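Local coordinates for mosquitocidal toxin (Bacillus sphaericus, PDB 2CB4), which acts as an ADP-ribosyltransferase through its catalytic domain, the part present here, within a longer bacterial toxin that kills mosquitoes, at the interface of chains A and B. Sequence-based numbering; all coordinates share one arbitrary frame. Chains: chain A/B, Mosquitocidal toxin.

Contact 1: the interface of chains A and B. Residues chain A 144-145, 257-258, 262-263; chain B 90-91, 211, 232-234.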
ATOM      1  N   HIS A 144      33.825 -10.966 -23.666  1.00 24.08           N
ATOM      2  CA  HIS A 144      34.855 -11.713 -22.933  1.00 23.06           C
ATOM      3  C   HIS A 144      34.284 -12.948 -22.239  1.00 28.21           C
ATOM      4  O   HIS A 144      34.978 -13.929 -22.044  1.00 27.92           O
ATOM      5  CB  HIS A 144      35.510 -10.806 -21.861  1.00 23.41           C
ATOM      6  CG  HIS A 144      36.406  -9.763 -22.435  1.00 26.78           C
ATOM      7  ND1 HIS A 144      36.477  -8.476 -21.933  1.00 28.31           N
ATOM      8  CD2 HIS A 144      37.274  -9.813 -23.477  1.00 26.85           C
ATOM      9  CE1 HIS A 144      37.364  -7.791 -22.631  1.00 26.67           C
ATOM     10  NE2 HIS A 144      37.869  -8.584 -23.564  1.00 26.75           N
ATOM     11  N   SER A 145      33.021 -12.884 -21.831  1.00 25.73           N
ATOM     12  CA  SER A 145      32.396 -13.999 -21.106  1.00 25.12           C
ATOM     13  C   SER A 145      31.716 -15.036 -22.008  1.00 29.38           C
ATOM     14  O   SER A 145      31.051 -15.942 -21.504  1.00 28.84           O
ATOM     15  CB  SER A 145      31.305 -13.422 -20.216  1.00 27.10           C
ATOM     16  OG  SER A 145      30.220 -13.009 -21.038  1.00 30.69           O
ATOM     17  N   PHE A 257      25.235  -5.898 -20.601  1.00 26.17           N
ATOM     18  CA  PHE A 257      26.586  -6.076 -20.096  1.00 24.45           C
ATOM     19  C   PHE A 257      27.527  -6.653 -21.148  1.00 29.75           C
ATOM     20  O   PHE A 257      28.666  -6.216 -21.300  1.00 30.85           O
ATOM     21  CB  PHE A 257      26.582  -6.936 -18.814  1.00 24.71           C
ATOM     22  CG  PHE A 257      27.877  -6.865 -18.033  1.00 24.14           C
ATOM     23  CD1 PHE A 257      28.181  -5.736 -17.254  1.00 24.04           C
ATOM     24  CD2 PHE A 257      28.817  -7.904 -18.116  1.00 23.72           C
ATOM     25  CE1 PHE A 257      29.386  -5.650 -16.551  1.00 23.33           C
ATOM     26  CE2 PHE A 257      30.022  -7.836 -17.400  1.00 25.50           C
ATOM     27  CZ  PHE A 257      30.306  -6.717 -16.614  1.00 23.03           C
ATOM     28  N   ASP A 258      27.046  -7.652 -21.870  1.00 25.19           N
ATOM     29  CA  ASP A 258      27.839  -8.314 -22.895  1.00 24.47           C
ATOM     30  C   ASP A 258      27.923  -7.617 -24.256  1.00 28.34           C
ATOM     31  O   ASP A 258      28.417  -8.189 -25.205  1.00 28.79           O
ATOM     32  CB  ASP A 258      27.371  -9.758 -23.053  1.00 26.35           C
ATOM     33  CG  ASP A 258      27.818 -10.626 -21.882  1.00 31.29           C
ATOM     34  OD1 ASP A 258      29.012 -10.512 -21.477  1.00 29.70           O
ATOM     35  OD2 ASP A 258      26.950 -11.318 -21.314  1.00 33.39           O
ATOM     36  N   PRO A 262      34.251  -2.314 -23.713  1.00 27.54           N
ATOM     37  CA  PRO A 262      35.340  -2.855 -22.882  1.00 26.20           C
ATOM     38  C   PRO A 262      35.061  -4.313 -22.412  1.00 29.77           C
ATOM     39  O   PRO A 262      35.980  -5.004 -21.938  1.00 28.73           O
ATOM     40  CB  PRO A 262      35.375  -1.907 -21.666  1.00 27.37           C
ATOM     41  CG  PRO A 262      34.620  -0.714 -22.036  1.00 31.47           C
ATOM     42  CD  PRO A 262      33.662  -1.088 -23.131  1.00 27.87           C
ATOM     43  N   ASN A 263      33.801  -4.765 -22.540  1.00 25.41           N
ATOM     44  CA  ASN A 263      33.395  -6.112 -22.125  1.00 24.98           C
ATOM     45  C   ASN A 263      33.567  -7.189 -23.174  1.00 29.59           C
ATOM     46  O   ASN A 263      33.086  -8.327 -23.008  1.00 27.91           O
ATOM     47  CB  ASN A 263      31.967  -6.121 -21.560  1.00 22.99           C
ATOM     48  CG  ASN A 263      31.854  -5.305 -20.298  1.00 31.38           C
ATOM     49  OD1 ASN A 263      32.848  -4.799 -19.783  1.00 24.67           O
ATOM     50  ND2 ASN A 263      30.656  -5.163 -19.799  1.00 23.34           N
TER
ATOM     51  N   PHE B  90      32.692  -6.206  -9.709  1.00 22.74           N
ATOM     52  CA  PHE B  90      33.146  -6.268 -11.111  1.00 22.24           C
ATOM     53  C   PHE B  90      31.965  -6.110 -12.065  1.00 26.06           C
ATOM     54  O   PHE B  90      32.143  -5.895 -13.262  1.00 25.13           O
ATOM     55  CB  PHE B  90      33.882  -7.574 -11.441  1.00 23.74           C
ATOM     56  CG  PHE B  90      35.284  -7.654 -10.894  1.00 25.01           C
ATOM     57  CD1 PHE B  90      35.857  -6.588 -10.252  1.00 26.82           C
ATOM     58  CD2 PHE B  90      36.023  -8.831 -11.009  1.00 27.00           C
ATOM     59  CE1 PHE B  90      37.143  -6.682  -9.730  1.00 27.45           C
ATOM     60  CE2 PHE B  90      37.308  -8.912 -10.479  1.00 28.72           C
ATOM     61  CZ  PHE B  90      37.864  -7.838  -9.855  1.00 25.70           C
ATOM     62  N   LEU B  91      30.755  -6.233 -11.534  1.00 23.54           N
ATOM     63  CA  LEU B  91      29.570  -6.081 -12.358  1.00 23.11           C
ATOM     64  C   LEU B  91      29.028  -4.647 -12.289  1.00 28.55           C
ATOM     65  O   LEU B  91      28.672  -4.066 -13.295  1.00 28.63           O
ATOM     66  CB  LEU B  91      28.486  -7.050 -11.892  1.00 22.45           C
ATOM     67  CG  LEU B  91      27.127  -6.903 -12.608  1.00 26.55           C
ATOM     68  CD1 LEU B  91      27.213  -7.290 -14.087  1.00 25.89           C
ATOM     69  CD2 LEU B  91      26.012  -7.700 -11.929  1.00 21.88           C
ATOM     70  N   ASN B 211      37.497  -7.285 -18.171  1.00 25.49           N
ATOM     71  CA  ASN B 211      36.913  -6.101 -18.787  1.00 24.84           C
ATOM     72  C   ASN B 211      37.577  -4.802 -18.355  1.00 28.69           C
ATOM     73  O   ASN B 211      37.073  -3.724 -18.621  1.00 27.85           O
ATOM     74  CB  ASN B 211      35.412  -6.028 -18.473  1.00 22.73           C
ATOM     75  CG  ASN B 211      34.703  -7.337 -18.745  1.00 30.39           C
ATOM     76  OD1 ASN B 211      34.940  -7.979 -19.753  1.00 23.67           O
ATOM     77  ND2 ASN B 211      33.832  -7.728 -17.850  1.00 20.44           N
ATOM     78  N   TRP B 232      37.500 -13.362 -13.778  1.00 26.27           N
ATOM     79  CA  TRP B 232      36.109 -13.237 -13.465  1.00 24.34           C
ATOM     80  C   TRP B 232      35.157 -13.186 -14.647  1.00 28.95           C
ATOM     81  O   TRP B 232      35.513 -12.733 -15.736  1.00 29.89           O
ATOM     82  CB  TRP B 232      35.958 -11.952 -12.640  1.00 21.95           C
ATOM     83  CG  TRP B 232      34.545 -11.661 -12.200  1.00 22.41           C
ATOM     84  CD1 TRP B 232      33.906 -12.159 -11.081  1.00 24.69           C
ATOM     85  CD2 TRP B 232      33.576 -10.815 -12.874  1.00 21.94           C
ATOM     86  NE1 TRP B 232      32.615 -11.676 -11.031  1.00 23.75           N
ATOM     87  CE2 TRP B 232      32.385 -10.859 -12.115  1.00 24.70           C
ATOM     88  CE3 TRP B 232      33.597 -10.061 -14.064  1.00 22.91           C
ATOM     89  CZ2 TRP B 232      31.237 -10.139 -12.476  1.00 23.38           C
ATOM     90  CZ3 TRP B 232      32.439  -9.374 -14.439  1.00 23.55           C
ATOM     91  CH2 TRP B 232      31.280  -9.415 -13.633  1.00 23.82           C
ATOM     92  N   HIS B 233      33.915 -13.606 -14.399  1.00 24.27           N
ATOM     93  CA  HIS B 233      32.799 -13.463 -15.348  1.00 23.92           C
ATOM     94  C   HIS B 233      31.553 -13.334 -14.458  1.00 28.26           C
ATOM     95  O   HIS B 233      31.596 -13.750 -13.299  1.00 27.09           O
ATOM     96  CB  HIS B 233      32.683 -14.603 -16.401  1.00 23.86           C
ATOM     97  CG  HIS B 233      32.470 -15.965 -15.810  1.00 26.80           C
ATOM     98  ND1 HIS B 233      31.253 -16.368 -15.279  1.00 28.25           N
ATOM     99  CD2 HIS B 233      33.312 -17.022 -15.681  1.00 27.54           C
ATOM    100  CE1 HIS B 233      31.365 -17.606 -14.832  1.00 27.41           C
ATOM    101  NE2 HIS B 233      32.602 -18.026 -15.066  1.00 27.79           N
ATOM    102  N   GLU B 234      30.477 -12.739 -14.971  1.00 27.04           N
ATOM    103  CA  GLU B 234      29.236 -12.563 -14.187  1.00 27.54           C
ATOM    104  C   GLU B 234      28.856 -13.885 -13.525  1.00 30.26           C
ATOM    105  O   GLU B 234      28.945 -14.953 -14.148  1.00 26.48           O
ATOM    106  CB  GLU B 234      28.066 -12.242 -15.117  1.00 29.47           C
ATOM    107  CG  GLU B 234      27.725 -10.799 -15.336  1.00 46.30           C
ATOM    108  CD  GLU B 234      26.314 -10.622 -15.929  1.00 69.92           C
ATOM    109  OE1 GLU B 234      26.150 -10.663 -17.189  1.00 60.53           O
ATOM    110  OE2 GLU B 234      25.362 -10.478 -15.121  1.00 62.38           O
TER
HETATM  111  O   HOH W   1      28.099 -11.643 -18.476  1.00 39.41           O
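A:Phe257 fills the tight part of this patch. Its CG lies anti to the backbone N (chi1 -165°), which points the ring at chain B. One face takes the methyl B:Leu91 CD1 in a CH-pi contact, 3.8 Å from the ring centroid and shifted toward the rim. On the opposite face, over the ring centre, sits the amide nitrogen A:Asn263 ND2. This nitrogen donates to the carbonyl A:Phe257 O at 2.7 Å, in the carbonyl plane and on a lone pair. The bond ties the amide to the residue that carries the ring. The tip atom A:Phe257 CZ reaches B:Trp232 CZ3 at 4.0 Å, the two side chains crossing obliquely.

B:Asn211 supplies a direct polar link. A:His144 ND1 donates to the amide oxygen B:Asn211 OD1 at 2.7 Å, nearly straight (164° at H). The oxygen lies in the imidazole plane, and ring and amide are almost coplanar. The two side chains run past each other in opposite directions.

The other side is looser and is bridged by water. Water 1 lies 3.1 Å from A:Asp258 OD2 and also binds B:Glu234 OE1, but B:Glu234 is poorly ordered. The like charges of the two acids might favour protonation of one. A:Ser145 OG holds A:Asp258 OD1 at 2.8 Å, from above the carboxylate plane.

Chain A contributes a loop and the 3-10 helices 257-259 and 261-263. Chain B contributes the end of helix 86-92 and loop residues.

Contact 2: the interface of chains A and B. Residues chain A 107, 113, 116-117, 119; chain B 30, 33-34, 188, 190.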
ATOM      1  N   GLU A 107      19.945  11.532 -19.187  1.00 61.13           N
ATOM      2  CA  GLU A 107      20.857  10.541 -19.738  1.00 57.35           C
ATOM      3  C   GLU A 107      20.211   9.581 -20.753  1.00 51.91           C
ATOM      4  O   GLU A 107      20.921   8.936 -21.524  1.00 50.92           O
ATOM      5  CB  GLU A 107      21.511   9.730 -18.610  1.00 58.78           C
ATOM      6  CG  GLU A 107      22.469  10.533 -17.729  1.00 68.03           C
ATOM      7  CD  GLU A 107      23.613  11.157 -18.510  1.00 78.80           C
ATOM      8  OE1 GLU A 107      24.464  10.379 -19.002  1.00 67.49           O
ATOM      9  OE2 GLU A 107      23.662  12.412 -18.615  1.00 64.91           O
ATOM     10  N   ASN A 113      27.514   9.131 -23.695  1.00 30.87           N
ATOM     11  CA  ASN A 113      27.645   8.552 -22.390  1.00 32.73           C
ATOM     12  C   ASN A 113      27.255   7.097 -22.432  1.00 40.51           C
ATOM     13  O   ASN A 113      27.880   6.237 -21.768  1.00 40.41           O
ATOM     14  CB  ASN A 113      26.778   9.279 -21.372  1.00 34.60           C
ATOM     15  CG  ASN A 113      27.463  10.462 -20.777  1.00 50.93           C
ATOM     16  OD1 ASN A 113      28.632  10.808 -21.119  1.00 46.69           O
ATOM     17  ND2 ASN A 113      26.772  11.123 -19.904  1.00 43.71           N
ATOM     18  N   ARG A 116      30.199   5.217 -24.012  1.00 30.98           N
ATOM     19  CA  ARG A 116      31.373   5.236 -23.179  1.00 30.94           C
ATOM     20  C   ARG A 116      31.245   4.562 -21.824  1.00 32.16           C
ATOM     21  O   ARG A 116      32.230   4.050 -21.285  1.00 30.99           O
ATOM     22  CB  ARG A 116      31.800   6.696 -22.935  1.00 34.64           C
ATOM     23  CG  ARG A 116      33.167   6.806 -22.195  1.00 49.42           C
ATOM     24  CD  ARG A 116      33.669   8.242 -22.110  1.00 70.28           C
ATOM     25  NE  ARG A 116      33.929   8.835 -23.422  1.00 84.89           N
ATOM     26  CZ  ARG A 116      34.958   8.510 -24.202  1.00 93.70           C
ATOM     27  NH1 ARG A 116      35.837   7.578 -23.810  1.00 62.35           N
ATOM     28  NH2 ARG A 116      35.112   9.112 -25.381  1.00 84.72           N
ATOM     29  N   THR A 117      30.056   4.628 -21.239  1.00 28.43           N
ATOM     30  CA  THR A 117      29.843   4.131 -19.891  1.00 28.60           C
ATOM     31  C   THR A 117      28.830   3.009 -19.732  1.00 34.79           C
ATOM     32  O   THR A 117      28.799   2.351 -18.675  1.00 34.79           O
ATOM     33  CB  THR A 117      29.354   5.289 -18.970  1.00 32.89           C
ATOM     34  OG1 THR A 117      27.969   5.527 -19.216  1.00 30.90           O
ATOM     35  CG2 THR A 117      30.123   6.580 -19.212  1.00 31.21           C
ATOM     36  N   SER A 119      25.580   3.465 -19.510  1.00 32.50           N
ATOM     37  CA  SER A 119      24.501   3.958 -18.659  1.00 32.74           C
ATOM     38  C   SER A 119      23.156   3.590 -19.335  1.00 35.06           C
ATOM     39  O   SER A 119      23.092   3.446 -20.548  1.00 34.48           O
ATOM     40  CB  SER A 119      24.644   5.493 -18.551  1.00 37.46           C
ATOM     41  OG  SER A 119      24.891   6.080 -19.838  1.00 43.94           O
TER
ATOM     42  N   THR B  30      26.513   8.515 -13.743  1.00 34.78           N
ATOM     43  CA  THR B  30      26.888   9.168 -15.004  1.00 35.17           C
ATOM     44  C   THR B  30      26.267  10.535 -15.285  1.00 41.80           C
ATOM     45  O   THR B  30      26.841  11.346 -16.002  1.00 42.94           O
ATOM     46  CB  THR B  30      26.660   8.233 -16.200  1.00 36.71           C
ATOM     47  OG1 THR B  30      25.286   7.832 -16.218  1.00 41.25           O
ATOM     48  CG2 THR B  30      27.553   6.990 -16.088  1.00 28.79           C
HETATM   49  N   MSE B  33      28.490  13.631 -14.657  1.00 36.01           N
HETATM   50  CA  MSE B  33      29.540  14.004 -15.612  1.00 33.89           C
HETATM   51  C   MSE B  33      29.291  15.234 -16.493  1.00 46.21           C
HETATM   52  O   MSE B  33      30.237  15.891 -16.945  1.00 47.22           O
HETATM   53  CB  MSE B  33      30.066  12.814 -16.413  1.00 32.59           C
HETATM   54  CG  MSE B  33      30.395  11.540 -15.649  1.00 33.22           C
HETATM   55 SE   MSE B  33      31.248  10.292 -16.818  1.00 33.23          SE
HETATM   56  CE  MSE B  33      29.944  10.165 -18.149  1.00 30.76           C
ATOM     57  N   ASP B  34      28.027  15.539 -16.749  1.00 47.23           N
ATOM     58  CA  ASP B  34      27.687  16.695 -17.582  1.00 48.67           C
ATOM     59  C   ASP B  34      27.374  17.944 -16.745  1.00 52.33           C
ATOM     60  O   ASP B  34      27.010  18.996 -17.288  1.00 53.73           O
ATOM     61  CB  ASP B  34      26.483  16.368 -18.458  1.00 51.81           C
ATOM     62  CG  ASP B  34      26.883  15.749 -19.794  1.00 71.27           C
ATOM     63  OD1 ASP B  34      28.052  15.300 -19.947  1.00 71.56           O
ATOM     64  OD2 ASP B  34      26.020  15.750 -20.698  1.00 82.00           O
ATOM     65  N   ARG B 188      33.197   3.262 -12.149  1.00 24.20           N
ATOM     66  CA  ARG B 188      32.649   2.187 -12.970  1.00 23.02           C
ATOM     67  C   ARG B 188      33.567   0.954 -12.949  1.00 27.84           C
ATOM     68  O   ARG B 188      34.767   1.082 -12.732  1.00 27.94           O
ATOM     69  CB  ARG B 188      32.422   2.713 -14.372  1.00 19.99           C
ATOM     70  CG  ARG B 188      31.328   3.792 -14.376  1.00 19.72           C
ATOM     71  CD  ARG B 188      30.866   4.120 -15.795  1.00 22.21           C
ATOM     72  NE  ARG B 188      31.983   4.435 -16.695  1.00 25.48           N
ATOM     73  CZ  ARG B 188      32.527   5.644 -16.840  1.00 36.62           C
ATOM     74  NH1 ARG B 188      32.087   6.661 -16.123  1.00 21.00           N
ATOM     75  NH2 ARG B 188      33.524   5.837 -17.690  1.00 24.81           N
ATOM     76  N   GLU B 190      34.915  -0.951 -15.173  1.00 25.28           N
ATOM     77  CA  GLU B 190      36.015  -1.050 -16.154  1.00 24.42           C
ATOM     78  C   GLU B 190      37.328  -0.422 -15.659  1.00 26.77           C
ATOM     79  O   GLU B 190      38.368  -0.621 -16.250  1.00 27.07           O
ATOM     80  CB  GLU B 190      35.596  -0.538 -17.547  1.00 25.49           C
ATOM     81  CG  GLU B 190      35.278   0.964 -17.622  1.00 25.82           C
ATOM     82  CD  GLU B 190      33.823   1.272 -17.426  1.00 42.30           C
ATOM     83  OE1 GLU B 190      33.119   0.444 -16.805  1.00 31.35           O
ATOM     84  OE2 GLU B 190      33.385   2.359 -17.879  1.00 34.52           O
TER
HETATM   85  O   HOH W   2      34.451   3.884 -19.892  1.00 24.96           O
HETATM   86  O   HOH W   3      30.276   0.561 -17.216  1.00 26.77           O
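Here two copies of the catalytic domain of this Scabin-like ADP-ribosyltransferase meet through side-chain packing and water. In this patch no N or O of one copy bonds directly to the other.

B:Arg188 runs extended from CB through CG, then turns at chi3 (-52°). Its CD touches A:Thr117 CB at 3.7 Å. NE packs against the same carbon. It also forms a salt bridge with B:Glu190 OE2 at 2.8 Å, which lies near the guanidinium plane while NE stands above the carboxylate plane. CZ lies under the methyl A:Thr117 CG2 at 3.5 Å, so the methyl caps the centre of one guanidinium face. NH1 meets the same methyl. NH2 points to water 2, which also binds B:Glu190 OE2 and the backbone A:Arg116 O. The carboxylate and water thus hold the guanidinium at its edge. Water 3 lies 2.9 Å from B:Glu190 OE1 and also binds A:Thr117 O.

A:Thr117 faces B:Thr30 tip to tip, with the methyl B:Thr30 CG2 3.5 Å from A:Thr117 OG1. That hydroxyl lies between the backbone N and the carbonyl carbon (chi1 78°), and donates to A:Asn113 O at 2.7 Å.

B:Met33 is a selenomethionine, bent at chi3 (-57°). It passes A:Asn113 in the opposite direction, its methyl CE against the amide. A:Asn113 ND2 donates to A:Glu107 OE1 at 2.6 Å, on the syn lone pair, although A:Glu107 is poorly ordered.

The C-alpha centres of contact 1 and contact 2 lie about 17 Å apart, on one face between the same two chains. They share no residue. On chain A, contact 2 uses 3-10 helix 107-109, helix 111-117 and the residue A:Ser119, while contact 1 uses the loop residues 144-145 and 3-10 helices near the C-terminal end. On chain B, contact 2 draws on 3-10 helices 30-34 and 189-191. The chains are copies of one protein but offer different surfaces, and the interface is not an exact two-fold. The deposited assembly holds seven copies. The structure alone does not show whether this pairing occurs outside the crystal.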